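Local coordinates for bifunctional autolysin (Staphylococcus aureus subsp. aureus Mu50, PDB 6FXO), which hydrolyses bacterial cell-wall peptidoglycan, its glycoside hydrolase family 73 part probably cleaving the glycan strands as an N-acetylglucosaminidase, at residues Q16-Q21 against A40-V45; Q29-P34 against A211-W216; Q71-D76 against I104-L109; D76-F81 against D229-V234. All blocks are in the same frame, centred on the assembly; numbering follows the deposited sequence.

Interaction 1: Q16-Q21 against A40-V45; sequences QVAQIQ and ANFNDV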
loop_
_atom_site.group_PDB
_atom_site.type_symbol
_atom_site.label_atom_id
_atom_site.label_comp_id
_atom_site.label_asym_id
_atom_site.label_seq_id
_atom_site.Cartn_x
_atom_site.Cartn_y
_atom_site.Cartn_z
ATOM N N GLN A 16 -10.497 -7.007 23.743
ATOM C CA GLN A 16 -10.716 -8.325 23.154
ATOM C C GLN A 16 -9.891 -8.481 21.916
ATOM O O GLN A 16 -9.156 -9.455 21.770
ATOM C CB GLN A 16 -12.204 -8.509 22.751
ATOM C CG GLN A 16 -12.816 -9.921 22.894
ATOM C CD GLN A 16 -14.238 -9.983 22.342
ATOM O OE1 GLN A 16 -15.136 -9.291 22.829
ATOM N NE2 GLN A 16 -14.529 -10.881 21.366
ATOM N N VAL A 17 -9.989 -7.495 21.031
ATOM C CA VAL A 17 -9.197 -7.622 19.796
ATOM C C VAL A 17 -7.684 -7.637 19.943
ATOM O O VAL A 17 -6.996 -8.282 19.157
ATOM C CB VAL A 17 -9.662 -6.629 18.714
ATOM C CG1 VAL A 17 -11.049 -7.008 18.215
ATOM C CG2 VAL A 17 -9.650 -5.208 19.248
ATOM N N ALA A 18 -7.170 -6.908 20.921
ATOM C CA ALA A 18 -5.732 -6.872 21.143
ATOM C C ALA A 18 -5.191 -8.160 21.765
ATOM O O ALA A 18 -4.141 -8.640 21.340
ATOM C CB ALA A 18 -5.372 -5.689 22.022
ATOM N N GLN A 19 -5.884 -8.712 22.794
ATOM C CA GLN A 19 -5.448 -9.925 23.422
ATOM C C GLN A 19 -5.505 -11.001 22.354
ATOM O O GLN A 19 -4.674 -11.906 22.372
ATOM C CB GLN A 19 -6.363 -10.262 24.641
ATOM C CG GLN A 19 -5.803 -11.156 25.791
ATOM C CD GLN A 19 -4.910 -10.504 26.855
ATOM O OE1 GLN A 19 -3.691 -10.685 26.858
ATOM N NE2 GLN A 19 -5.491 -9.704 27.760
ATOM N N ILE A 20 -6.480 -10.891 21.389
ATOM C CA ILE A 20 -6.522 -11.922 20.355
ATOM C C ILE A 20 -5.219 -11.925 19.532
ATOM O O ILE A 20 -4.762 -12.993 19.114
ATOM C CB ILE A 20 -7.768 -11.731 19.441
ATOM C CG1 ILE A 20 -9.064 -11.908 20.246
ATOM C CG2 ILE A 20 -7.724 -12.707 18.269
ATOM C CD1 ILE A 20 -10.321 -11.456 19.508
ATOM N N GLN A 21 -4.623 -10.730 19.305
ATOM C CA GLN A 21 -3.366 -10.669 18.544
ATOM C C GLN A 21 -2.226 -11.340 19.238
ATOM O O GLN A 21 -1.334 -11.926 18.626
ATOM C CB GLN A 21 -2.964 -9.202 18.272
ATOM C CG GLN A 21 -2.459 -8.872 16.861
ATOM C CD GLN A 21 -3.577 -8.943 15.849
ATOM O OE1 GLN A 21 -3.438 -9.481 14.756
ATOM N NE2 GLN A 21 -4.745 -8.503 16.307
ATOM N N ALA A 40 5.893 -7.881 21.121
ATOM C CA ALA A 40 5.156 -6.796 21.759
ATOM C C ALA A 40 4.270 -7.256 22.925
ATOM O O ALA A 40 3.845 -8.388 22.911
ATOM C CB ALA A 40 4.306 -6.084 20.720
ATOM N N ASN A 41 4.017 -6.380 23.911
ATOM C CA ASN A 41 3.172 -6.692 25.087
ATOM C C ASN A 41 1.712 -6.309 24.819
ATOM O O ASN A 41 1.412 -5.826 23.730
ATOM C CB ASN A 41 3.676 -6.104 26.408
ATOM C CG ASN A 41 4.333 -4.780 26.299
ATOM O OD1 ASN A 41 3.646 -3.756 26.341
ATOM N ND2 ASN A 41 5.650 -4.723 26.182
ATOM N N PHE A 42 0.794 -6.545 25.775
ATOM C CA PHE A 42 -0.587 -6.196 25.531
ATOM C C PHE A 42 -0.744 -4.723 25.263
ATOM O O PHE A 42 -1.510 -4.344 24.379
ATOM C CB PHE A 42 -1.413 -6.625 26.743
ATOM C CG PHE A 42 -2.901 -6.440 26.634
ATOM C CD1 PHE A 42 -3.525 -5.364 27.225
ATOM C CD2 PHE A 42 -3.681 -7.370 25.969
ATOM C CE1 PHE A 42 -4.902 -5.215 27.160
ATOM C CE2 PHE A 42 -5.058 -7.220 25.905
ATOM C CZ PHE A 42 -5.659 -6.146 26.501
ATOM N N ASN A 43 -0.008 -3.880 25.997
ATOM C CA ASN A 43 -0.158 -2.457 25.738
ATOM C C ASN A 43 0.357 -1.995 24.366
ATOM O O ASN A 43 -0.188 -1.068 23.773
ATOM C CB ASN A 43 0.461 -1.642 26.882
ATOM C CG ASN A 43 -0.520 -1.332 27.996
ATOM O OD1 ASN A 43 -0.842 -2.215 28.797
ATOM N ND2 ASN A 43 -1.019 -0.098 28.150
ATOM N N ASP A 44 1.395 -2.672 23.869
ATOM C CA ASP A 44 2.038 -2.399 22.591
ATOM C C ASP A 44 1.116 -2.627 21.395
ATOM O O ASP A 44 1.182 -1.908 20.398
ATOM C CB ASP A 44 3.274 -3.302 22.498
ATOM C CG ASP A 44 4.558 -2.683 23.005
ATOM O OD1 ASP A 44 4.590 -2.258 24.183
ATOM O OD2 ASP A 44 5.558 -2.712 22.268
ATOM N N VAL A 45 0.251 -3.633 21.517
ATOM C CA VAL A 45 -0.707 -4.009 20.491
ATOM C C VAL A 45 -1.993 -3.211 20.610
ATOM O O VAL A 45 -2.559 -2.822 19.602
ATOM C CB VAL A 45 -0.969 -5.533 20.600
ATOM C CG1 VAL A 45 -1.936 -6.003 19.519
ATOM C CG2 VAL A 45 0.343 -6.304 20.521
#

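Interaction 2: Q29-P34 against A211-W216; sequences QVQRVP and ATDVDW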
loop_
_atom_site.group_PDB
_atom_site.type_symbol
_atom_site.label_atom_id
_atom_site.label_comp_id
_atom_site.label_asym_id
_atom_site.label_seq_id
_atom_site.Cartn_x
_atom_site.Cartn_y
_atom_site.Cartn_z
ATOM N N GLN A 29 5.968 -8.431 16.406
ATOM C CA GLN A 29 7.257 -7.832 16.681
ATOM C C GLN A 29 7.236 -6.319 16.935
ATOM O O GLN A 29 6.306 -5.618 16.524
ATOM C CB GLN A 29 8.268 -8.212 15.561
ATOM C CG GLN A 29 8.359 -9.708 15.157
ATOM C CD GLN A 29 8.715 -10.660 16.290
ATOM O OE1 GLN A 29 9.844 -11.109 16.466
ATOM N NE2 GLN A 29 7.699 -10.882 17.110
ATOM N N VAL A 30 8.257 -5.828 17.652
ATOM C CA VAL A 30 8.370 -4.419 17.965
ATOM C C VAL A 30 9.826 -4.007 17.835
ATOM O O VAL A 30 10.689 -4.460 18.580
ATOM C CB VAL A 30 7.755 -4.049 19.343
ATOM C CG1 VAL A 30 8.430 -4.806 20.480
ATOM C CG2 VAL A 30 7.824 -2.543 19.572
ATOM N N GLN A 31 10.080 -3.162 16.834
ATOM C CA GLN A 31 11.377 -2.604 16.485
ATOM C C GLN A 31 11.620 -1.461 17.433
ATOM O O GLN A 31 11.439 -0.315 17.018
ATOM C CB GLN A 31 11.340 -1.997 15.072
ATOM C CG GLN A 31 11.689 -2.886 13.904
ATOM C CD GLN A 31 12.011 -2.069 12.669
ATOM O OE1 GLN A 31 13.180 -1.863 12.329
ATOM N NE2 GLN A 31 10.991 -1.547 11.972
ATOM N N ARG A 32 11.992 -1.741 18.696
ATOM C CA ARG A 32 12.257 -0.656 19.617
ATOM C C ARG A 32 13.401 0.201 19.114
ATOM O O ARG A 32 13.517 1.370 19.455
ATOM C CB ARG A 32 12.458 -1.233 21.077
ATOM C CG ARG A 32 11.809 -2.638 21.347
ATOM C CD ARG A 32 10.914 -2.819 22.620
ATOM N NE ARG A 32 9.632 -2.118 22.480
ATOM C CZ ARG A 32 8.643 -2.064 23.317
ATOM N NH1 ARG A 32 8.717 -2.712 24.484
ATOM N NH2 ARG A 32 7.557 -1.338 23.010
ATOM N N VAL A 33 14.271 -0.413 18.314
ATOM C CA VAL A 33 15.421 0.220 17.705
ATOM C C VAL A 33 15.353 -0.378 16.293
ATOM O O VAL A 33 14.889 -1.508 16.144
ATOM C CB VAL A 33 16.719 -0.137 18.471
ATOM C CG1 VAL A 33 16.937 -1.644 18.504
ATOM C CG2 VAL A 33 17.920 0.578 17.864
ATOM N N PRO A 34 15.762 0.343 15.255
ATOM C CA PRO A 34 15.676 -0.282 13.927
ATOM C C PRO A 34 16.532 -1.514 13.695
ATOM O O PRO A 34 17.620 -1.575 14.260
ATOM C CB PRO A 34 16.035 0.862 12.975
ATOM C CG PRO A 34 15.626 2.102 13.723
ATOM C CD PRO A 34 15.933 1.806 15.165
ATOM N N ALA A 211 1.795 -8.655 8.349
ATOM C CA ALA A 211 3.115 -8.727 8.949
ATOM C C ALA A 211 3.003 -8.740 10.449
ATOM O O ALA A 211 1.962 -8.373 10.994
ATOM C CB ALA A 211 3.960 -7.536 8.511
ATOM N N THR A 212 4.075 -9.158 11.118
ATOM C CA THR A 212 4.064 -9.210 12.559
ATOM C C THR A 212 4.231 -7.879 13.254
ATOM O O THR A 212 3.718 -7.700 14.352
ATOM C CB THR A 212 5.021 -10.309 13.076
ATOM O OG1 THR A 212 6.295 -10.229 12.413
ATOM C CG2 THR A 212 4.433 -11.701 12.888
ATOM N N ASP A 213 4.937 -6.943 12.617
ATOM C CA ASP A 213 5.152 -5.622 13.212
ATOM C C ASP A 213 3.830 -4.910 13.486
ATOM O O ASP A 213 3.027 -4.720 12.589
ATOM C CB ASP A 213 5.873 -4.768 12.185
ATOM C CG ASP A 213 6.712 -3.659 12.743
ATOM O OD1 ASP A 213 6.217 -2.936 13.646
ATOM O OD2 ASP A 213 7.815 -3.438 12.208
ATOM N N VAL A 214 3.649 -4.424 14.685
ATOM C CA VAL A 214 2.481 -3.738 15.112
ATOM C C VAL A 214 2.382 -2.398 14.623
ATOM O O VAL A 214 1.304 -1.786 14.726
ATOM C CB VAL A 214 2.444 -3.782 16.657
ATOM C CG1 VAL A 214 2.549 -5.261 17.127
ATOM C CG2 VAL A 214 3.620 -2.945 17.233
ATOM N N ASP A 215 3.519 -1.886 14.095
ATOM C CA ASP A 215 3.619 -0.550 13.542
ATOM C C ASP A 215 3.528 -0.521 12.028
ATOM O O ASP A 215 3.519 0.577 11.446
ATOM C CB ASP A 215 4.904 0.190 14.031
ATOM C CG ASP A 215 4.773 0.696 15.451
ATOM O OD1 ASP A 215 3.892 1.579 15.699
ATOM O OD2 ASP A 215 5.575 0.256 16.311
ATOM N N TRP A 216 3.452 -1.698 11.404
ATOM C CA TRP A 216 3.360 -1.744 9.946
ATOM C C TRP A 216 2.250 -0.878 9.249
ATOM O O TRP A 216 2.570 -0.402 8.187
ATOM C CB TRP A 216 3.125 -3.190 9.554
ATOM C CG TRP A 216 3.178 -3.446 8.001
ATOM C CD1 TRP A 216 4.276 -3.774 7.243
ATOM C CD2 TRP A 216 2.062 -3.328 7.072
ATOM N NE1 TRP A 216 3.921 -3.874 5.892
ATOM C CE2 TRP A 216 2.561 -3.592 5.778
ATOM C CE3 TRP A 216 0.701 -3.046 7.245
ATOM C CZ2 TRP A 216 1.737 -3.589 4.651
ATOM C CZ3 TRP A 216 -0.137 -3.081 6.145
ATOM C CH2 TRP A 216 0.388 -3.356 4.855
HETATM O O HOH W 1 7.513 -1.632 15.889
#

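Interaction 3: Q71-D76 against I104-L109; sequences QNISID and INEVYL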
loop_
_atom_site.group_PDB
_atom_site.type_symbol
_atom_site.label_atom_id
_atom_site.label_comp_id
_atom_site.label_asym_id
_atom_site.label_seq_id
_atom_site.Cartn_x
_atom_site.Cartn_y
_atom_site.Cartn_z
ATOM N N GLN A 71 -9.257 7.883 -6.823
ATOM C CA GLN A 71 -9.574 9.249 -6.578
ATOM C C GLN A 71 -9.249 9.807 -7.912
ATOM O O GLN A 71 -8.373 9.303 -8.597
ATOM C CB GLN A 71 -8.616 9.836 -5.550
ATOM C CG GLN A 71 -9.228 10.958 -4.753
ATOM C CD GLN A 71 -8.271 11.458 -3.707
ATOM O OE1 GLN A 71 -8.011 10.804 -2.710
ATOM N NE2 GLN A 71 -7.713 12.612 -3.897
ATOM N N ASN A 72 -9.923 10.814 -8.298
ATOM C CA ASN A 72 -9.602 11.359 -9.613
ATOM C C ASN A 72 -8.528 12.385 -9.506
ATOM O O ASN A 72 -8.771 13.545 -9.807
ATOM C CB ASN A 72 -10.827 11.942 -10.269
ATOM C CG ASN A 72 -11.899 10.914 -10.332
ATOM O OD1 ASN A 72 -11.745 9.932 -11.058
ATOM N ND2 ASN A 72 -13.004 11.057 -9.622
ATOM N N ILE A 73 -7.333 11.981 -9.084
ATOM C CA ILE A 73 -6.308 13.017 -8.988
ATOM C C ILE A 73 -5.956 13.482 -10.401
ATOM O O ILE A 73 -5.902 12.669 -11.318
ATOM C CB ILE A 73 -5.092 12.549 -8.137
ATOM C CG1 ILE A 73 -5.617 11.847 -6.865
ATOM C CG2 ILE A 73 -4.231 13.756 -7.720
ATOM C CD1 ILE A 73 -4.522 11.349 -5.919
ATOM N N SER A 74 -5.730 14.781 -10.589
ATOM C CA SER A 74 -5.401 15.190 -11.956
ATOM C C SER A 74 -4.114 14.547 -12.477
ATOM O O SER A 74 -3.148 14.428 -11.725
ATOM C CB SER A 74 -5.290 16.713 -12.027
ATOM O OG SER A 74 -4.293 17.171 -12.928
ATOM N N ILE A 75 -4.105 14.119 -13.772
ATOM C CA ILE A 75 -2.943 13.517 -14.351
ATOM C C ILE A 75 -1.798 14.539 -14.356
ATOM O O ILE A 75 -0.636 14.148 -14.273
ATOM C CB ILE A 75 -3.320 13.021 -15.766
ATOM C CG1 ILE A 75 -4.410 11.933 -15.663
ATOM C CG2 ILE A 75 -2.092 12.520 -16.508
ATOM C CD1 ILE A 75 -4.919 11.393 -16.994
ATOM N N ASP A 76 -2.125 15.851 -14.445
ATOM C CA ASP A 76 -1.060 16.847 -14.451
ATOM C C ASP A 76 -0.367 16.893 -13.115
ATOM O O ASP A 76 0.847 17.074 -13.042
ATOM C CB ASP A 76 -1.609 18.262 -14.688
ATOM C CG ASP A 76 -1.397 18.828 -16.072
ATOM O OD1 ASP A 76 -2.366 19.363 -16.646
ATOM O OD2 ASP A 76 -0.272 18.698 -16.600
ATOM N N ILE A 104 -8.579 0.882 -8.238
ATOM C CA ILE A 104 -7.550 0.863 -7.186
ATOM C C ILE A 104 -7.040 2.256 -6.977
ATOM O O ILE A 104 -6.751 2.943 -7.955
ATOM C CB ILE A 104 -6.372 -0.046 -7.688
ATOM C CG1 ILE A 104 -6.776 -1.529 -7.767
ATOM C CG2 ILE A 104 -5.093 0.143 -6.856
ATOM C CD1 ILE A 104 -7.027 -2.204 -6.427
ATOM N N ASN A 105 -6.829 2.635 -5.749
ATOM C CA ASN A 105 -6.329 3.994 -5.412
ATOM C C ASN A 105 -4.995 4.195 -6.143
ATOM O O ASN A 105 -4.122 3.332 -6.108
ATOM C CB ASN A 105 -6.176 4.163 -3.862
ATOM C CG ASN A 105 -5.626 5.478 -3.423
ATOM O OD1 ASN A 105 -4.399 5.643 -3.590
ATOM N ND2 ASN A 105 -6.427 6.477 -2.838
ATOM N N GLU A 106 -4.865 5.419 -6.766
ATOM C CA GLU A 106 -3.696 5.813 -7.516
ATOM C C GLU A 106 -2.462 5.965 -6.773
ATOM O O GLU A 106 -1.421 5.586 -7.295
ATOM C CB GLU A 106 -3.943 7.100 -8.383
ATOM C CG GLU A 106 -5.173 7.921 -8.043
ATOM C CD GLU A 106 -6.387 7.571 -8.902
ATOM O OE1 GLU A 106 -6.552 8.167 -9.984
ATOM O OE2 GLU A 106 -7.161 6.701 -8.464
ATOM N N VAL A 107 -2.538 6.557 -5.567
ATOM C CA VAL A 107 -1.292 6.700 -4.818
ATOM C C VAL A 107 -0.738 5.317 -4.402
ATOM O O VAL A 107 0.450 5.165 -4.326
ATOM C CB VAL A 107 -1.355 7.679 -3.626
ATOM C CG1 VAL A 107 -1.977 9.003 -4.056
ATOM C CG2 VAL A 107 -2.110 7.066 -2.453
ATOM N N TYR A 108 -1.623 4.334 -4.172
ATOM C CA TYR A 108 -1.199 3.029 -3.786
ATOM C C TYR A 108 -0.477 2.383 -4.906
ATOM O O TYR A 108 0.477 1.616 -4.672
ATOM C CB TYR A 108 -2.393 2.172 -3.350
ATOM C CG TYR A 108 -2.053 0.763 -2.895
ATOM C CD1 TYR A 108 -1.599 0.517 -1.601
ATOM C CD2 TYR A 108 -2.214 -0.316 -3.741
ATOM C CE1 TYR A 108 -1.324 -0.763 -1.176
ATOM C CE2 TYR A 108 -1.939 -1.612 -3.318
ATOM C CZ TYR A 108 -1.494 -1.832 -2.031
ATOM O OH TYR A 108 -1.211 -3.107 -1.590
ATOM N N LEU A 109 -0.931 2.697 -6.143
ATOM C CA LEU A 109 -0.268 2.097 -7.286
ATOM C C LEU A 109 1.096 2.724 -7.570
ATOM O O LEU A 109 2.032 1.989 -7.882
ATOM C CB LEU A 109 -1.146 2.246 -8.512
ATOM C CG LEU A 109 -1.053 1.217 -9.593
ATOM C CD1 LEU A 109 -1.665 -0.078 -9.113
ATOM C CD2 LEU A 109 -1.874 1.730 -10.808
#

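Interaction 4: D76-F81 against D229-V234; sequences DKINQF and DKIGEV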
loop_
_atom_site.group_PDB
_atom_site.type_symbol
_atom_site.label_atom_id
_atom_site.label_comp_id
_atom_site.label_asym_id
_atom_site.label_seq_id
_atom_site.Cartn_x
_atom_site.Cartn_y
_atom_site.Cartn_z
ATOM N N ASP A 76 -2.125 15.851 -14.445
ATOM C CA ASP A 76 -1.060 16.847 -14.451
ATOM C C ASP A 76 -0.367 16.893 -13.115
ATOM O O ASP A 76 0.847 17.074 -13.042
ATOM C CB ASP A 76 -1.609 18.262 -14.688
ATOM C CG ASP A 76 -1.397 18.828 -16.072
ATOM O OD1 ASP A 76 -2.366 19.363 -16.646
ATOM O OD2 ASP A 76 -0.272 18.698 -16.600
ATOM N N LYS A 77 -1.166 16.758 -12.054
ATOM C CA LYS A 77 -0.645 16.779 -10.704
ATOM C C LYS A 77 0.255 15.613 -10.483
ATOM O O LYS A 77 1.252 15.723 -9.753
ATOM C CB LYS A 77 -1.809 16.787 -9.670
ATOM C CG LYS A 77 -2.122 18.165 -9.057
ATOM C CD LYS A 77 -3.324 18.134 -8.095
ATOM C CE LYS A 77 -3.176 19.103 -6.951
ATOM N NZ LYS A 77 -3.606 20.501 -7.121
ATOM N N ILE A 78 -0.072 14.489 -11.157
ATOM C CA ILE A 78 0.768 13.338 -10.980
ATOM C C ILE A 78 2.098 13.565 -11.634
ATOM O O ILE A 78 3.122 13.335 -11.000
ATOM C CB ILE A 78 0.066 12.046 -11.464
ATOM C CG1 ILE A 78 -0.874 11.481 -10.385
ATOM C CG2 ILE A 78 1.089 11.001 -11.780
ATOM C CD1 ILE A 78 -1.805 12.455 -9.702
ATOM N N ASN A 79 2.097 14.036 -12.882
ATOM C CA ASN A 79 3.398 14.260 -13.503
ATOM C C ASN A 79 4.205 15.295 -12.772
ATOM O O ASN A 79 5.428 15.190 -12.752
ATOM C CB ASN A 79 3.298 14.643 -14.954
ATOM C CG ASN A 79 2.733 13.531 -15.766
ATOM O OD1 ASN A 79 3.356 12.485 -15.924
ATOM N ND2 ASN A 79 1.567 13.673 -16.325
ATOM N N GLN A 80 3.553 16.292 -12.145
ATOM C CA GLN A 80 4.406 17.244 -11.459
ATOM C C GLN A 80 5.194 16.518 -10.368
ATOM O O GLN A 80 6.296 16.936 -10.030
ATOM C CB GLN A 80 3.606 18.424 -10.885
ATOM C CG GLN A 80 4.084 19.773 -11.419
ATOM N N PHE A 81 4.623 15.421 -9.826
ATOM C CA PHE A 81 5.288 14.655 -8.784
ATOM C C PHE A 81 6.288 13.593 -9.293
ATOM O O PHE A 81 7.327 13.408 -8.666
ATOM C CB PHE A 81 4.241 14.025 -7.833
ATOM C CG PHE A 81 4.710 12.890 -6.945
ATOM C CD1 PHE A 81 5.489 13.139 -5.821
ATOM C CD2 PHE A 81 4.365 11.583 -7.225
ATOM C CE1 PHE A 81 5.908 12.099 -5.009
ATOM C CE2 PHE A 81 4.787 10.546 -6.404
ATOM C CZ PHE A 81 5.556 10.811 -5.305
ATOM N N ASP A 229 1.013 14.581 0.168
ATOM C CA ASP A 229 1.444 15.954 0.317
ATOM C C ASP A 229 2.340 16.423 -0.818
ATOM O O ASP A 229 2.302 17.579 -1.164
ATOM C CB ASP A 229 2.158 16.197 1.659
ATOM C CG ASP A 229 1.323 15.895 2.884
ATOM O OD1 ASP A 229 0.114 16.197 2.866
ATOM O OD2 ASP A 229 1.898 15.445 3.897
ATOM N N LYS A 230 3.142 15.516 -1.370
ATOM C CA LYS A 230 4.045 15.889 -2.449
ATOM C C LYS A 230 3.262 16.094 -3.650
ATOM O O LYS A 230 3.528 17.018 -4.397
ATOM C CB LYS A 230 5.116 14.806 -2.704
ATOM C CG LYS A 230 6.446 15.151 -2.028
ATOM C CD LYS A 230 7.698 14.799 -2.834
ATOM C CE LYS A 230 9.008 15.022 -2.108
ATOM N NZ LYS A 230 10.186 14.603 -2.932
ATOM N N ILE A 231 2.321 15.203 -3.869
ATOM C CA ILE A 231 1.462 15.239 -4.991
ATOM C C ILE A 231 0.575 16.395 -4.989
ATOM O O ILE A 231 0.320 16.916 -6.044
ATOM C CB ILE A 231 0.648 13.949 -5.064
ATOM C CG1 ILE A 231 1.444 12.847 -5.703
ATOM C CG2 ILE A 231 -0.610 14.174 -5.846
ATOM C CD1 ILE A 231 0.758 11.540 -5.428
ATOM N N GLY A 232 0.142 16.867 -3.869
ATOM C CA GLY A 232 -0.737 18.016 -3.948
ATOM C C GLY A 232 -2.180 17.749 -3.638
ATOM O O GLY A 232 -3.056 18.531 -3.972
ATOM N N GLU A 233 -2.445 16.636 -3.032
ATOM C CA GLU A 233 -3.779 16.273 -2.665
ATOM C C GLU A 233 -3.832 15.677 -1.294
ATOM O O GLU A 233 -2.823 15.513 -0.631
ATOM C CB GLU A 233 -4.401 15.283 -3.669
ATOM C CG GLU A 233 -5.926 15.375 -3.729
ATOM C CD GLU A 233 -6.485 15.902 -5.040
ATOM O OE1 GLU A 233 -6.287 17.086 -5.336
ATOM O OE2 GLU A 233 -7.171 15.140 -5.725
ATOM N N VAL A 234 -5.046 15.356 -0.882
ATOM C CA VAL A 234 -5.474 14.757 0.382
ATOM C C VAL A 234 -6.515 13.611 0.089
ATOM O O VAL A 234 -7.193 13.642 -0.940
ATOM C CB VAL A 234 -6.125 15.859 1.268
ATOM C CG1 VAL A 234 -6.637 15.276 2.578
ATOM C CG2 VAL A 234 -5.151 17.002 1.531
#

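Interaction 1: Q16-Q21 against A40-V45
The amide oxygen OE1 of Q21, a residue whose CB packs on V45, is hydrogen-bonded to NE2 of Q209, so its amide oxygen is satisfied while its aliphatic part serves the contact. Between 16-21 and 40-45 themselves there is no hydrogen bond; the evidence is one of fit. V45 places CG1 anti to its backbone N (chi1 -178°), and that methyl lies 3.6 Å from Q21 CB. The same CG1 is 3.9 Å from the carbonyl A18 O and 4.3 Å from A18 CB, which puts it between two residues spaced one helical turn apart. The CA atoms of A18 and V45 are 5.8 Å apart, consistent with the small side chain of alanine. One turn earlier on the second helix, F42 supplies the largest share of the buried area on its side. Its CE2 lies 4.2 Å from A18 CB, but the nearer partner is Q19, whose bend at chi2 (81°) puts CD 3.4 Å from F42 CE2. Q19 NE2 comes closest to F42 CE2, at 3.1 Å. The side chains cross at about a right angle with the amide and ring planes only 21° apart, and the amide N lies obliquely to the ring, while Q19 CA sits at the ring edge, in plane. Q19 is exposed and F42 partly so, whereas A18, Q21 and V45 are buried. There, M49 of helix 42-49 also packs on A18 and Q21, and W200 of helix 195-200 touches Q21 and V45, so a third helix backs helices 14-22 and 42-49.

Interaction 2: Q29-P34 against A211-W216
With chi1 near -48°, Q29 carries CG beside its own backbone N, and T212 holds OG1 between its backbone N and carbonyl carbon (chi1 47°); these settings bring Q29 CG to 3.5 Å from T212 OG1, and the two side chains lie side by side, pointing the same way. The backbone of Q29 is held at both ends. Its N donates to T212 O over 3.1 Å, approaching from well above the carbonyl plane, and its O accepts a weak, longer bond from V214 N. Between these two bonds D213 CA comes 3.5 Å from Q29 O in a CA-H...O contact. The carboxylate of D213 organises the rest. Its OD1 accepts from D215 N at 2.9 Å, a capping bond in the type I beta turn from D213 to W216 that leads into helix 216-231. The same OD1 accepts a hydrogen bond from a water at 2.9 Å; that water also donates to D215 OD2 and accepts from Q31 N, so one solvent molecule ties the inverse gamma turn centred on Q31 to the start of the helix. D213 OD2 is 3.7 Å from Q31 NE2, with the amide and carboxylate planes nearly perpendicular (83°). The other end of the Q31 amide, OE1, accepts from G35 N, and D213 OD2 accepts a weak bond from W37 NE1. Two loops thus meet at a largely surface contact. Behind it R199 of helix 195-200 is bonded to D213 O, and V214 packs on W200 of that helix and on A48 of helix 42-49.

Interaction 3: Q71-D76 against I104-L109
E106, which meets Q71 across the contact, stands in the first turn of helix 106-116, an N-terminal end capped by N105 within the glucosaminidase domain of the lysozyme clan. N105 OD1 accepts from Y108 N at 3.1 Å, in its carbonyl plane, and weakly from V107 N, so two amides of the first turn share one oxygen. From the residue after the cap, the carboxylate turns to the incoming chain: Q71 N donates to E106 OE2 at 2.9 Å (138° at the hydrogen), but the details of this bond are doubtful, because the group sits too close to its neighbours in the model. Beside this polar pair lies an apolar one. I73 has CG1 beside its backbone N and a straight chi2 of -179°, which delivers CD1 to 3.9 Å from V107 CG1 and 4.1 Å from E106 CG; I73 and V107 cross at about a right angle. Q71 and I73, on the approach to helix 75-82, thus both meet one helix start, and S74 then N-caps that next helix with a weak bond from D76 N to its OG. Y228 OH is hydrogen-bonded to both Q71 OE1 and N105 ND2, bringing in helix 216-231. Chemically, E106 is buried with OE2 2.9 Å from Q71 O, two acceptors not hydrogen-bonded to each other; this would disfavour a full negative charge, partly offset perhaps by the helix N terminus, or may simply reflect uncertain placement.

Interaction 4: D76-F81 against D229-V234
F81 and I231 make the tight part of this contact, and K77 with G232 the exposed one, which no hydrogen bond crosses. F81 sets CG anti to its backbone N (chi1 163°), and I231 CG1 then lies over one face of the ring, 3.9 Å from its centroid and 28° off the normal, a CH-pi contact. The nearest atom pair confirms the fit: I231 CG1 is 3.5 Å from F81 CG. K230 adds its aliphatic carbons to the same ring, with CB reaching F81 CD1 obliquely at 3.6 Å and CD sitting in plane at the edge, 3.9 Å from F81 CE1; the remainder of the lysine leads away. I78 CD1 closes the apolar set more distantly, 4.4 Å from I231 CG2. Behind this layer I110 and L114 of helix 106-116 touch F81, and K85 makes a cation-pi contact with its ring. The second segment holds the C-terminal end of helix 216-231, terminated by G232 with a positive phi (108°), a conformation suited to glycine, since a CB there would press on the carbonyl oxygen before it. This is where a late helix of the glucosaminidase part meets helix 75-82. On the solvent side the chain of K77 bends at chi3 and chi4, and its CE makes one close approach, 3.0 Å from G232 O. The looseness is at the tip, where K77 NZ is 3.8 Å from G232 O. E233 OE1 stays 4.7 Å from K77 NZ, too far for a salt bridge, and E233 OE2 is engaged instead in one with K236.

Following the chain from the N terminus, interaction 1 closes a short loop of 18 residues by returning helix 42-49 to helix 14-22. Within that loop begins interaction 2, which crosses it and closes only 176 residues later, at the turn into helix 216-231; the two touch through the salt bridge between D44 and R32. Interaction 3 opens and closes entirely inside that long span and lies in series after interaction 1. Interaction 4 shares D76 with interaction 3 and crosses both it and interaction 2, ending beyond helix 216-231. Interactions 3 and 4 thus join helices 75-82, 106-116 and 216-231, their centres about 29 and 30 Å from that of interaction 2.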